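Local atomic coordinates of succinate dehydrogenase (Membrane anchor subunit) (Mycolicibacterium smegmatis, PDB entry 7D6V), a protein that forms the membrane-embedded part of mycobacterial succinate dehydrogenase, holds a Rieske-type iron-sulfur cluster, and probably helps pass electrons from succinate to quinone. Residues L36-G41 with Y122-Q127; T50-W55 with L253-I258; F70-V75 with L167-D172. All coordinates share one frame; numbering follows the deposited sequence.

Contact 1 (L36-G41 with Y122-Q127); sequences LLTNLG and YRSVWQ. With PEV ((1S)-2-{[(2-aminoethoxy)(hydroxy)phosphoryl]oxy}-1-[(palmitoyloxy)methyl]ethyl stearate), chain I.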
loop_
_atom_site.group_PDB
_atom_site.type_symbol
_atom_site.label_atom_id
_atom_site.label_comp_id
_atom_site.label_asym_id
_atom_site.label_seq_id
_atom_site.Cartn_x
_atom_site.Cartn_y
_atom_site.Cartn_z
ATOM N N LEU C 36 12.497 31.797 -3.501
ATOM C CA LEU C 36 12.937 33.052 -4.105
ATOM C C LEU C 36 11.974 33.511 -5.189
ATOM O O LEU C 36 11.624 34.693 -5.263
ATOM C CB LEU C 36 14.345 32.910 -4.682
ATOM C CG LEU C 36 15.526 32.769 -3.733
ATOM C CD1 LEU C 36 16.781 32.486 -4.525
ATOM C CD2 LEU C 36 15.688 34.048 -2.946
ATOM N N LEU C 37 11.555 32.596 -6.061
ATOM C CA LEU C 37 10.635 32.976 -7.123
ATOM C C LEU C 37 9.317 33.471 -6.546
ATOM O O LEU C 37 8.768 34.481 -7.006
ATOM C CB LEU C 37 10.409 31.796 -8.064
ATOM C CG LEU C 37 11.670 31.285 -8.757
ATOM C CD1 LEU C 37 11.319 30.242 -9.797
ATOM C CD2 LEU C 37 12.439 32.434 -9.378
ATOM N N THR C 38 8.813 32.788 -5.516
ATOM C CA THR C 38 7.596 33.239 -4.851
ATOM C C THR C 38 7.772 34.639 -4.277
ATOM O O THR C 38 6.900 35.502 -4.430
ATOM C CB THR C 38 7.206 32.255 -3.748
ATOM O OG1 THR C 38 7.170 30.927 -4.280
ATOM C CG2 THR C 38 5.844 32.599 -3.180
ATOM N N ASN C 39 8.909 34.886 -3.624
ATOM C CA ASN C 39 9.129 36.172 -2.974
ATOM C C ASN C 39 9.223 37.303 -3.988
ATOM O O ASN C 39 8.606 38.357 -3.810
ATOM C CB ASN C 39 10.385 36.114 -2.111
ATOM C CG ASN C 39 10.125 35.524 -0.746
ATOM O OD1 ASN C 39 8.996 35.530 -0.262
ATOM N ND2 ASN C 39 11.168 35.005 -0.117
ATOM N N LEU C 40 9.995 37.107 -5.061
ATOM C CA LEU C 40 10.088 38.143 -6.089
ATOM C C LEU C 40 8.752 38.386 -6.781
ATOM O O LEU C 40 8.390 39.539 -7.039
ATOM C CB LEU C 40 11.178 37.816 -7.112
ATOM C CG LEU C 40 12.647 38.078 -6.751
ATOM C CD1 LEU C 40 13.242 37.142 -5.724
ATOM C CD2 LEU C 40 13.480 38.058 -8.022
ATOM N N GLY C 41 7.997 37.328 -7.085
ATOM C CA GLY C 41 6.702 37.538 -7.713
ATOM C C GLY C 41 5.749 38.317 -6.827
ATOM O O GLY C 41 5.112 39.285 -7.266
ATOM N N TYR C 122 3.794 31.029 3.895
ATOM C CA TYR C 122 4.292 30.264 5.033
ATOM C C TYR C 122 5.613 29.594 4.689
ATOM O O TYR C 122 6.494 29.467 5.544
ATOM C CB TYR C 122 3.272 29.212 5.470
ATOM C CG TYR C 122 2.073 29.747 6.212
ATOM C CD1 TYR C 122 2.149 30.917 6.948
ATOM C CD2 TYR C 122 0.865 29.070 6.185
ATOM C CE1 TYR C 122 1.053 31.403 7.621
ATOM C CE2 TYR C 122 -0.234 29.547 6.853
ATOM C CZ TYR C 122 -0.135 30.713 7.570
ATOM O OH TYR C 122 -1.234 31.189 8.240
ATOM N N ARG C 123 5.764 29.145 3.441
ATOM C CA ARG C 123 7.053 28.614 3.012
ATOM C C ARG C 123 8.084 29.724 2.831
ATOM O O ARG C 123 9.218 29.611 3.308
ATOM C CB ARG C 123 6.890 27.821 1.719
ATOM C CG ARG C 123 6.261 26.459 1.896
ATOM C CD ARG C 123 6.816 25.489 0.882
ATOM N NE ARG C 123 5.995 24.295 0.743
ATOM C CZ ARG C 123 6.347 23.234 0.028
ATOM N NH1 ARG C 123 7.509 23.221 -0.605
ATOM N NH2 ARG C 123 5.542 22.186 -0.048
ATOM N N SER C 124 7.707 30.810 2.155
ATOM C CA SER C 124 8.683 31.775 1.659
ATOM C C SER C 124 9.086 32.822 2.693
ATOM O O SER C 124 10.277 33.087 2.870
ATOM C CB SER C 124 8.133 32.467 0.411
ATOM O OG SER C 124 7.820 31.524 -0.594
ATOM N N VAL C 125 8.120 33.439 3.365
ATOM C CA VAL C 125 8.399 34.524 4.294
ATOM C C VAL C 125 8.577 34.005 5.710
ATOM O O VAL C 125 9.547 34.340 6.391
ATOM C CB VAL C 125 7.266 35.569 4.222
ATOM C CG1 VAL C 125 7.571 36.754 5.120
ATOM C CG2 VAL C 125 7.041 36.006 2.789
ATOM N N TRP C 126 7.643 33.179 6.175
ATOM C CA TRP C 126 7.686 32.689 7.542
ATOM C C TRP C 126 8.600 31.485 7.704
ATOM O O TRP C 126 8.886 31.096 8.840
ATOM C CB TRP C 126 6.268 32.348 8.015
ATOM C CG TRP C 126 6.129 32.186 9.505
ATOM C CD1 TRP C 126 5.522 31.157 10.156
ATOM C CD2 TRP C 126 6.593 33.084 10.522
ATOM N NE1 TRP C 126 5.584 31.350 11.513
ATOM C CE2 TRP C 126 6.237 32.527 11.763
ATOM C CE3 TRP C 126 7.277 34.305 10.504
ATOM C CZ2 TRP C 126 6.541 33.142 12.974
ATOM C CZ3 TRP C 126 7.580 34.912 11.705
ATOM C CH2 TRP C 126 7.210 34.332 12.924
ATOM N N GLN C 127 9.072 30.906 6.598
ATOM C CA GLN C 127 10.020 29.792 6.619
ATOM C C GLN C 127 9.496 28.626 7.449
ATOM O O GLN C 127 10.253 27.978 8.173
ATOM C CB GLN C 127 11.396 30.230 7.133
ATOM C CG GLN C 127 11.872 31.602 6.689
ATOM C CD GLN C 127 11.962 31.743 5.188
ATOM O OE1 GLN C 127 12.239 30.781 4.478
ATOM N NE2 GLN C 127 11.742 32.953 4.696
HETATM C C48 PEV I . -1.593 38.834 -4.502
HETATM C C47 PEV I . -1.605 39.813 -3.333
HETATM C C46 PEV I . -1.491 39.071 -2.008
HETATM C C45 PEV I . -0.044 38.685 -1.733
HETATM C C44 PEV I . 0.273 38.707 -0.244
HETATM C C43 PEV I . 1.555 37.949 0.073
HETATM C C42 PEV I . 2.345 38.655 1.163
HETATM C C41 PEV I . 2.188 37.944 2.498
HETATM C C40 PEV I . 3.340 38.259 3.438
HETATM C C39 PEV I . 2.828 38.548 4.837
HETATM C C38 PEV I . 2.501 37.245 5.552
HETATM C C37 PEV I . 3.725 36.694 6.269
HETATM C C36 PEV I . 3.405 36.347 7.712
HETATM C C35 PEV I . 3.117 34.860 7.865
HETATM C C34 PEV I . 3.457 34.394 9.271
HETATM C C33 PEV I . 2.837 35.309 10.313
HETATM C C32 PEV I . 3.637 35.269 11.605
HETATM C C31 PEV I . 3.063 34.243 12.565
HETATM O O31 PEV I . 3.092 33.094 12.287
HETATM O O2 PEV I . 2.511 34.658 13.775
HETATM C C2 PEV I . 3.260 34.251 14.877
HETATM C C1 PEV I . 2.609 33.009 15.468
HETATM O O3P PEV I . 3.203 31.885 14.887
HETATM P P PEV I . 4.008 30.825 15.857
HETATM O O1P PEV I . 5.399 31.333 16.138
HETATM O O2P PEV I . 4.084 29.483 15.174
HETATM O O4P PEV I . 3.194 30.692 17.281
HETATM C C4 PEV I . 3.668 31.397 18.391
HETATM C C5 PEV I . 2.465 31.895 19.188
HETATM N N6 PEV I . 2.842 33.024 20.017
HETATM C C3 PEV I . 3.295 35.379 15.903
HETATM O O3 PEV I . 3.626 36.554 15.220
HETATM C C11 PEV I . 2.585 37.484 15.134
HETATM O O11 PEV I . 2.122 37.952 16.117
HETATM C C12 PEV I . 2.033 37.888 13.771
HETATM C C13 PEV I . 1.900 39.402 13.632
HETATM C C14 PEV I . 1.845 39.840 12.172
HETATM C C15 PEV I . 0.844 39.024 11.358
HETATM C C16 PEV I . -0.227 39.915 10.737
HETATM C C17 PEV I . -0.618 39.515 9.315
HETATM C C18 PEV I . 0.093 38.260 8.812
HETATM C C19 PEV I . -0.871 37.172 8.339
HETATM C C20 PEV I . -2.335 37.489 8.637
HETATM C C21 PEV I . -3.283 36.685 7.751
HETATM C C22 PEV I . -4.668 37.321 7.658
HETATM C C23 PEV I . -5.667 36.754 8.664
HETATM C C24 PEV I . -6.581 37.851 9.195
HETATM C C25 PEV I . -7.719 38.168 8.231
HETATM C C26 PEV I . -7.707 39.631 7.798
#
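Asn39 and Thr38 meet Ser124 where two helices of the membrane anchor subunit come close: the early turns of helix 33-55 lie against residues 122-127, at the end region of helix 115-124. The backbones are near enough for small side chains to touch, with CA of Asn39 and CA of Ser124 6.4 Å apart.

Asn39 can be followed outward. Its first torsion (chi1 -83°) sets CG beside the backbone N, and this carries the amide across to the other helix although CB itself does not face it. CG then stands 3.8 Å from Ser124 CB. At the tip of the side chain OD1 does most of the touching, 3.3 Å from Ser124 CB and 3.7 Å from Val125 CG2, while ND2 lies 3.7 Å from Ser124 O. The amide thus rests by van der Waals contact on the serine methylene and one valine methyl.

Ser124 OG points to Thr38 instead, 3.3 Å from Thr38 CB and about as close to Thr38 CG2. Both hydroxyls are already bonded within their own helices, Ser124 OG to Ala120 O and Thr38 OG1 to Ala34 O. These i to i-4 bonds, common in membrane helices, give each hydroxyl a partner in its own helix.

Further along, Trp126 leads from the protein contact to a phosphatidylethanolamine. Its CG is anti to the backbone N (chi1 -164°), and the indole lies along the start of one acyl chain, with lipid C34 3.5 Å from Trp126 CG. The ester carbonyl oxygen O31 sits over one indole face, 3.0 Å above the ring plane and displaced toward the rim near NE1.

Contact 2 (T50-W55 with L253-I258); sequences TIRAFW and LTDFYI
Arg52 reaches from helix 33-55 to Asp255 of helix 240-264, forming a buried salt bridge. The backbones stay well separated, with the two CA atoms 8.1 Å apart.

The arginine chain is not extended. Its first torsion (chi1 -92°) lies away from a staggered value, and further bends at chi2 and chi3 bring the NE side of the guanidinium to the aspartate. Asp255 extends to meet it, with CG anti to the backbone N. One oxygen, OD2, takes both bonds: NE donates at 2.5 Å with an N-H...O angle of 149°, a distance very short in the model and doubtful in its exact value, and NH2 adds a weak one to OD2 at 3.3 Å. Asp255 CG lies at the guanidinium edge, near its plane, yet the carboxylate is turned 83° against that plane. The pair is therefore not the coplanar, two-oxygen kind.

A few residues further along the chain, Ser57 O also bonds NH1 and Ala58 O also bonds NH2, which helps fix the guanidinium's rotation. Asp255 also packs on Tyr48 of helix 33-55 and on Thr68 and Phe70, just past strand 66-67, while neighbouring Thr254 faces helix 188-204.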
loop_
_atom_site.group_PDB
_atom_site.type_symbol
_atom_site.label_atom_id
_atom_site.label_comp_id
_atom_site.label_asym_id
_atom_site.label_seq_id
_atom_site.Cartn_x
_atom_site.Cartn_y
_atom_site.Cartn_z
ATOM N N THR C 50 0.389 48.693 -5.242
ATOM C CA THR C 50 0.335 49.826 -4.328
ATOM C C THR C 50 0.565 51.138 -5.066
ATOM O O THR C 50 -0.205 52.098 -4.909
ATOM C CB THR C 50 1.369 49.649 -3.220
ATOM O OG1 THR C 50 1.365 48.287 -2.782
ATOM C CG2 THR C 50 1.051 50.557 -2.047
ATOM N N ILE C 51 1.614 51.195 -5.892
ATOM C CA ILE C 51 1.920 52.434 -6.599
ATOM C C ILE C 51 0.759 52.834 -7.501
ATOM O O ILE C 51 0.318 53.990 -7.502
ATOM C CB ILE C 51 3.231 52.294 -7.394
ATOM C CG1 ILE C 51 4.409 52.072 -6.448
ATOM C CG2 ILE C 51 3.465 53.524 -8.246
ATOM C CD1 ILE C 51 5.723 51.838 -7.160
ATOM N N ARG C 52 0.226 51.879 -8.266
ATOM C CA ARG C 52 -0.827 52.215 -9.215
ATOM C C ARG C 52 -2.137 52.550 -8.517
ATOM O O ARG C 52 -2.880 53.417 -8.989
ATOM C CB ARG C 52 -1.024 51.074 -10.207
ATOM C CG ARG C 52 -0.197 51.230 -11.462
ATOM C CD ARG C 52 -0.538 52.523 -12.172
ATOM N NE ARG C 52 -1.833 52.446 -12.833
ATOM C CZ ARG C 52 -2.502 53.495 -13.294
ATOM N NH1 ARG C 52 -1.999 54.713 -13.166
ATOM N NH2 ARG C 52 -3.676 53.325 -13.881
ATOM N N ALA C 53 -2.436 51.889 -7.397
ATOM C CA ALA C 53 -3.661 52.182 -6.669
ATOM C C ALA C 53 -3.613 53.551 -6.014
ATOM O O ALA C 53 -4.646 54.221 -5.911
ATOM C CB ALA C 53 -3.914 51.103 -5.619
ATOM N N PHE C 54 -2.442 53.988 -5.562
ATOM C CA PHE C 54 -2.342 55.304 -4.948
ATOM C C PHE C 54 -1.946 56.404 -5.924
ATOM O O PHE C 54 -1.853 57.563 -5.514
ATOM C CB PHE C 54 -1.356 55.266 -3.782
ATOM C CG PHE C 54 -1.915 54.627 -2.552
ATOM C CD1 PHE C 54 -2.773 55.327 -1.726
ATOM C CD2 PHE C 54 -1.599 53.322 -2.229
ATOM C CE1 PHE C 54 -3.295 54.742 -0.601
ATOM C CE2 PHE C 54 -2.119 52.732 -1.100
ATOM C CZ PHE C 54 -2.968 53.443 -0.286
ATOM N N TRP C 55 -1.714 56.080 -7.198
ATOM C CA TRP C 55 -1.336 57.121 -8.151
ATOM C C TRP C 55 -2.439 58.157 -8.321
ATOM O O TRP C 55 -2.165 59.361 -8.367
ATOM C CB TRP C 55 -0.977 56.507 -9.501
ATOM C CG TRP C 55 -0.213 57.459 -10.347
ATOM C CD1 TRP C 55 -0.717 58.333 -11.258
ATOM C CD2 TRP C 55 1.202 57.663 -10.335
ATOM N NE1 TRP C 55 0.296 59.062 -11.827
ATOM C CE2 TRP C 55 1.485 58.669 -11.275
ATOM C CE3 TRP C 55 2.257 57.088 -9.625
ATOM C CZ2 TRP C 55 2.780 59.108 -11.526
ATOM C CZ3 TRP C 55 3.538 57.526 -9.874
ATOM C CH2 TRP C 55 3.790 58.525 -10.817
ATOM N N LEU C 253 -1.129 43.428 -16.396
ATOM C CA LEU C 253 -1.157 43.856 -17.795
ATOM C C LEU C 253 -2.389 44.688 -18.121
ATOM O O LEU C 253 -2.306 45.628 -18.918
ATOM C CB LEU C 253 -1.042 42.668 -18.752
ATOM C CG LEU C 253 0.339 42.044 -18.998
ATOM C CD1 LEU C 253 0.905 41.257 -17.840
ATOM C CD2 LEU C 253 0.282 41.181 -20.250
ATOM N N THR C 254 -3.544 44.362 -17.539
ATOM C CA THR C 254 -4.734 45.170 -17.780
ATOM C C THR C 254 -4.529 46.596 -17.284
ATOM O O THR C 254 -4.800 47.564 -18.008
ATOM C CB THR C 254 -5.941 44.519 -17.110
ATOM O OG1 THR C 254 -5.932 43.116 -17.389
ATOM C CG2 THR C 254 -7.234 45.112 -17.644
ATOM N N ASP C 255 -4.015 46.742 -16.055
ATOM C CA ASP C 255 -3.662 48.069 -15.556
ATOM C C ASP C 255 -2.677 48.770 -16.477
ATOM O O ASP C 255 -2.848 49.950 -16.797
ATOM C CB ASP C 255 -3.075 47.983 -14.149
ATOM C CG ASP C 255 -3.146 49.307 -13.411
ATOM O OD1 ASP C 255 -3.854 49.411 -12.398
ATOM O OD2 ASP C 255 -2.478 50.263 -13.851
ATOM N N PHE C 256 -1.618 48.071 -16.884
ATOM C CA PHE C 256 -0.569 48.719 -17.659
ATOM C C PHE C 256 -1.103 49.220 -18.995
ATOM O O PHE C 256 -0.828 50.359 -19.396
ATOM C CB PHE C 256 0.597 47.753 -17.859
ATOM C CG PHE C 256 1.834 48.403 -18.390
ATOM C CD1 PHE C 256 2.475 49.388 -17.662
ATOM C CD2 PHE C 256 2.357 48.032 -19.612
ATOM C CE1 PHE C 256 3.608 49.990 -18.145
ATOM C CE2 PHE C 256 3.491 48.630 -20.099
ATOM C CZ PHE C 256 4.118 49.612 -19.366
ATOM N N TYR C 257 -1.892 48.394 -19.685
ATOM C CA TYR C 257 -2.455 48.803 -20.966
ATOM C C TYR C 257 -3.407 49.978 -20.801
ATOM O O TYR C 257 -3.363 50.941 -21.579
ATOM C CB TYR C 257 -3.171 47.626 -21.632
ATOM C CG TYR C 257 -3.725 47.970 -22.994
ATOM C CD1 TYR C 257 -2.942 47.858 -24.129
ATOM C CD2 TYR C 257 -5.026 48.422 -23.141
ATOM C CE1 TYR C 257 -3.439 48.180 -25.369
ATOM C CE2 TYR C 257 -5.529 48.744 -24.377
ATOM C CZ TYR C 257 -4.733 48.622 -25.487
ATOM O OH TYR C 257 -5.236 48.943 -26.723
ATOM N N ILE C 258 -4.295 49.912 -19.805
ATOM C CA ILE C 258 -5.255 50.996 -19.627
ATOM C C ILE C 258 -4.532 52.291 -19.290
ATOM O O ILE C 258 -4.881 53.360 -19.796
ATOM C CB ILE C 258 -6.303 50.628 -18.561
ATOM C CG1 ILE C 258 -7.204 49.512 -19.075
ATOM C CG2 ILE C 258 -7.160 51.831 -18.220
ATOM C CD1 ILE C 258 -8.327 49.158 -18.141
#

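Contact 3 (F70-V75 with L167-D172); sequences FYSPCV and LVNTYD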
loop_
_atom_site.group_PDB
_atom_site.type_symbol
_atom_site.label_atom_id
_atom_site.label_comp_id
_atom_site.label_asym_id
_atom_site.label_seq_id
_atom_site.Cartn_x
_atom_site.Cartn_y
_atom_site.Cartn_z
ATOM N N PHE C 70 -8.153 48.049 -10.707
ATOM C CA PHE C 70 -7.586 48.598 -9.482
ATOM C C PHE C 70 -8.271 49.884 -9.043
ATOM O O PHE C 70 -8.004 50.358 -7.934
ATOM C CB PHE C 70 -6.084 48.833 -9.656
ATOM C CG PHE C 70 -5.256 47.584 -9.532
ATOM C CD1 PHE C 70 -4.224 47.328 -10.409
ATOM C CD2 PHE C 70 -5.510 46.669 -8.529
ATOM C CE1 PHE C 70 -3.465 46.187 -10.299
ATOM C CE2 PHE C 70 -4.752 45.523 -8.413
ATOM C CZ PHE C 70 -3.728 45.283 -9.302
ATOM N N TYR C 71 -9.134 50.457 -9.882
ATOM C CA TYR C 71 -9.930 51.626 -9.531
ATOM C C TYR C 71 -11.419 51.361 -9.714
ATOM O O TYR C 71 -12.192 52.311 -9.855
ATOM C CB TYR C 71 -9.529 52.836 -10.380
ATOM C CG TYR C 71 -8.207 53.468 -10.030
ATOM C CD1 TYR C 71 -7.014 52.815 -10.296
ATOM C CD2 TYR C 71 -8.149 54.729 -9.455
ATOM C CE1 TYR C 71 -5.807 53.391 -9.985
ATOM C CE2 TYR C 71 -6.944 55.314 -9.144
ATOM C CZ TYR C 71 -5.776 54.640 -9.410
ATOM O OH TYR C 71 -4.570 55.217 -9.102
ATOM N N SER C 72 -11.840 50.086 -9.712
ATOM C CA SER C 72 -13.124 49.745 -10.327
ATOM C C SER C 72 -14.306 50.375 -9.599
ATOM O O SER C 72 -15.007 51.204 -10.204
ATOM C CB SER C 72 -13.247 48.226 -10.473
ATOM O OG SER C 72 -12.282 47.722 -11.376
ATOM N N PRO C 73 -14.593 50.054 -8.325
ATOM C CA PRO C 73 -15.658 50.805 -7.650
ATOM C C PRO C 73 -15.163 52.203 -7.329
ATOM O O PRO C 73 -14.324 52.390 -6.443
ATOM C CB PRO C 73 -15.940 49.979 -6.386
ATOM C CG PRO C 73 -15.217 48.683 -6.588
ATOM C CD PRO C 73 -14.033 49.036 -7.426
ATOM N N CYS C 74 -15.670 53.195 -8.053
ATOM C CA CYS C 74 -15.094 54.535 -8.066
ATOM C C CYS C 74 -16.180 55.494 -7.585
ATOM O O CYS C 74 -16.883 56.113 -8.383
ATOM C CB CYS C 74 -14.600 54.845 -9.490
ATOM S SG CYS C 74 -13.289 56.060 -9.634
ATOM N N VAL C 75 -16.296 55.628 -6.266
ATOM C CA VAL C 75 -17.491 56.167 -5.629
ATOM C C VAL C 75 -17.256 57.558 -5.041
ATOM O O VAL C 75 -17.980 57.974 -4.142
ATOM C CB VAL C 75 -18.022 55.201 -4.558
ATOM C CG1 VAL C 75 -18.370 53.866 -5.178
ATOM C CG2 VAL C 75 -16.992 55.019 -3.461
ATOM N N LEU C 167 -18.646 40.401 -9.757
ATOM C CA LEU C 167 -19.826 40.909 -10.454
ATOM C C LEU C 167 -19.645 42.372 -10.852
ATOM O O LEU C 167 -20.036 42.782 -11.953
ATOM C CB LEU C 167 -21.068 40.736 -9.582
ATOM C CG LEU C 167 -21.549 39.295 -9.436
ATOM C CD1 LEU C 167 -22.591 39.184 -8.340
ATOM C CD2 LEU C 167 -22.099 38.790 -10.752
ATOM N N VAL C 168 -19.053 43.172 -9.966
ATOM C CA VAL C 168 -18.807 44.579 -10.290
ATOM C C VAL C 168 -17.853 44.701 -11.478
ATOM O O VAL C 168 -18.071 45.502 -12.398
ATOM C CB VAL C 168 -18.276 45.323 -9.052
ATOM C CG1 VAL C 168 -17.612 46.625 -9.454
ATOM C CG2 VAL C 168 -19.402 45.580 -8.075
ATOM N N ASN C 169 -16.784 43.903 -11.478
ATOM C CA ASN C 169 -15.844 43.915 -12.593
ATOM C C ASN C 169 -16.485 43.425 -13.885
ATOM O O ASN C 169 -16.138 43.907 -14.968
ATOM C CB ASN C 169 -14.617 43.072 -12.254
ATOM C CG ASN C 169 -13.761 43.701 -11.183
ATOM O OD1 ASN C 169 -13.798 44.910 -10.977
ATOM N ND2 ASN C 169 -12.983 42.882 -10.490
ATOM N N THR C 170 -17.400 42.460 -13.798
ATOM C CA THR C 170 -18.124 42.017 -14.981
ATOM C C THR C 170 -18.983 43.139 -15.546
ATOM O O THR C 170 -19.058 43.321 -16.766
ATOM C CB THR C 170 -18.983 40.802 -14.644
ATOM O OG1 THR C 170 -18.217 39.889 -13.853
ATOM C CG2 THR C 170 -19.437 40.104 -15.910
ATOM N N TYR C 171 -19.639 43.900 -14.671
ATOM C CA TYR C 171 -20.395 45.056 -15.140
ATOM C C TYR C 171 -19.482 46.058 -15.834
ATOM O O TYR C 171 -19.827 46.601 -16.893
ATOM C CB TYR C 171 -21.129 45.713 -13.972
ATOM C CG TYR C 171 -21.892 46.951 -14.369
ATOM C CD1 TYR C 171 -23.171 46.862 -14.890
ATOM C CD2 TYR C 171 -21.328 48.210 -14.235
ATOM C CE1 TYR C 171 -23.867 47.988 -15.260
ATOM C CE2 TYR C 171 -22.016 49.339 -14.604
ATOM C CZ TYR C 171 -23.286 49.224 -15.115
ATOM O OH TYR C 171 -23.974 50.355 -15.481
ATOM N N ASP C 172 -18.313 46.318 -15.245
ATOM C CA ASP C 172 -17.348 47.227 -15.859
ATOM C C ASP C 172 -16.946 46.750 -17.249
ATOM O O ASP C 172 -16.939 47.528 -18.212
ATOM C CB ASP C 172 -16.116 47.352 -14.964
ATOM C CG ASP C 172 -16.284 48.392 -13.888
ATOM O OD1 ASP C 172 -16.837 49.467 -14.183
ATOM O OD2 ASP C 172 -15.868 48.137 -12.741
#
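Ser72 packs against Asn169 and Asp172, and Pro73 against Val168, where a loop lies along one face of a helix in this helical membrane subunit. The loop follows strand 66-67, and the partner is helix 155-175. The nearest CA atoms, those of Ser72 and Asn169, are 6.8 Å apart, so the contact is made by side chains.

Ser72 has the largest buried surface of the contact, and its CB points at the helix. Its hydroxyl lies beside its own backbone N (chi1 -65°), which is consistent with the bond that OG makes to Thr68 O, four residues earlier. That bond ties the serine into its own loop. Across the interface the amide oxygen of Asn169 comes near the same hydroxyl, with Ser72 OG and Asn169 OD1 3.2 Å apart.

Asp172 meets the serine from further along the helix. Its OD2 stands 3.5 Å from Ser72 CB, and Asn169 OD1 lies 3.4 Å from the same Ser72 CB, so two oxygens one turn apart on the helix both face the serine methylene. The other carboxylate oxygen, OD1, makes a weak hydrogen bond to His85 ND1, a residue further along the same loop.

One turn earlier, at i-4 from Asp172, Val168 supplies the apolar part and is second only to Ser72 in buried surface. Its CB faces the loop, and chi1 (162°) puts CG1 anti to the backbone N, where this methyl meets the proline ring. Successive turns of the helix thus present different chemistry to adjacent loop residues: a carboxylate to Ser72 and a methyl to Pro73. Asn169 also packs on Leu199 of helix 188-204, which places the contact beside a third helix. On the proline, CG is the nearest ring atom, 4.3 Å from Val168 CG1.

How the contacts relate
In sequence the segments run 36-41, 50-55, 70-75, 122-127, 167-172 and 253-258. Contact 1 crosses the other two, and contact 3 is nested inside the loop closed by contact 2. Contacts 1 and 2 share helix 33-55, one near each end, with centres about 23 Å apart. Contacts 1 and 3 lie on opposite sides of the chain's centre, their centres about 30 Å apart. Contacts 2 and 3 adjoin, with centres about 14 Å apart, and are joined by a probable hydrogen bond between Arg52 O and Tyr71 OH. Contact 1 borders the bound lipid, whereas contact 2 joins helices 33-55 and 240-264 directly, and the 70-75 loop links that pair to helix 155-175.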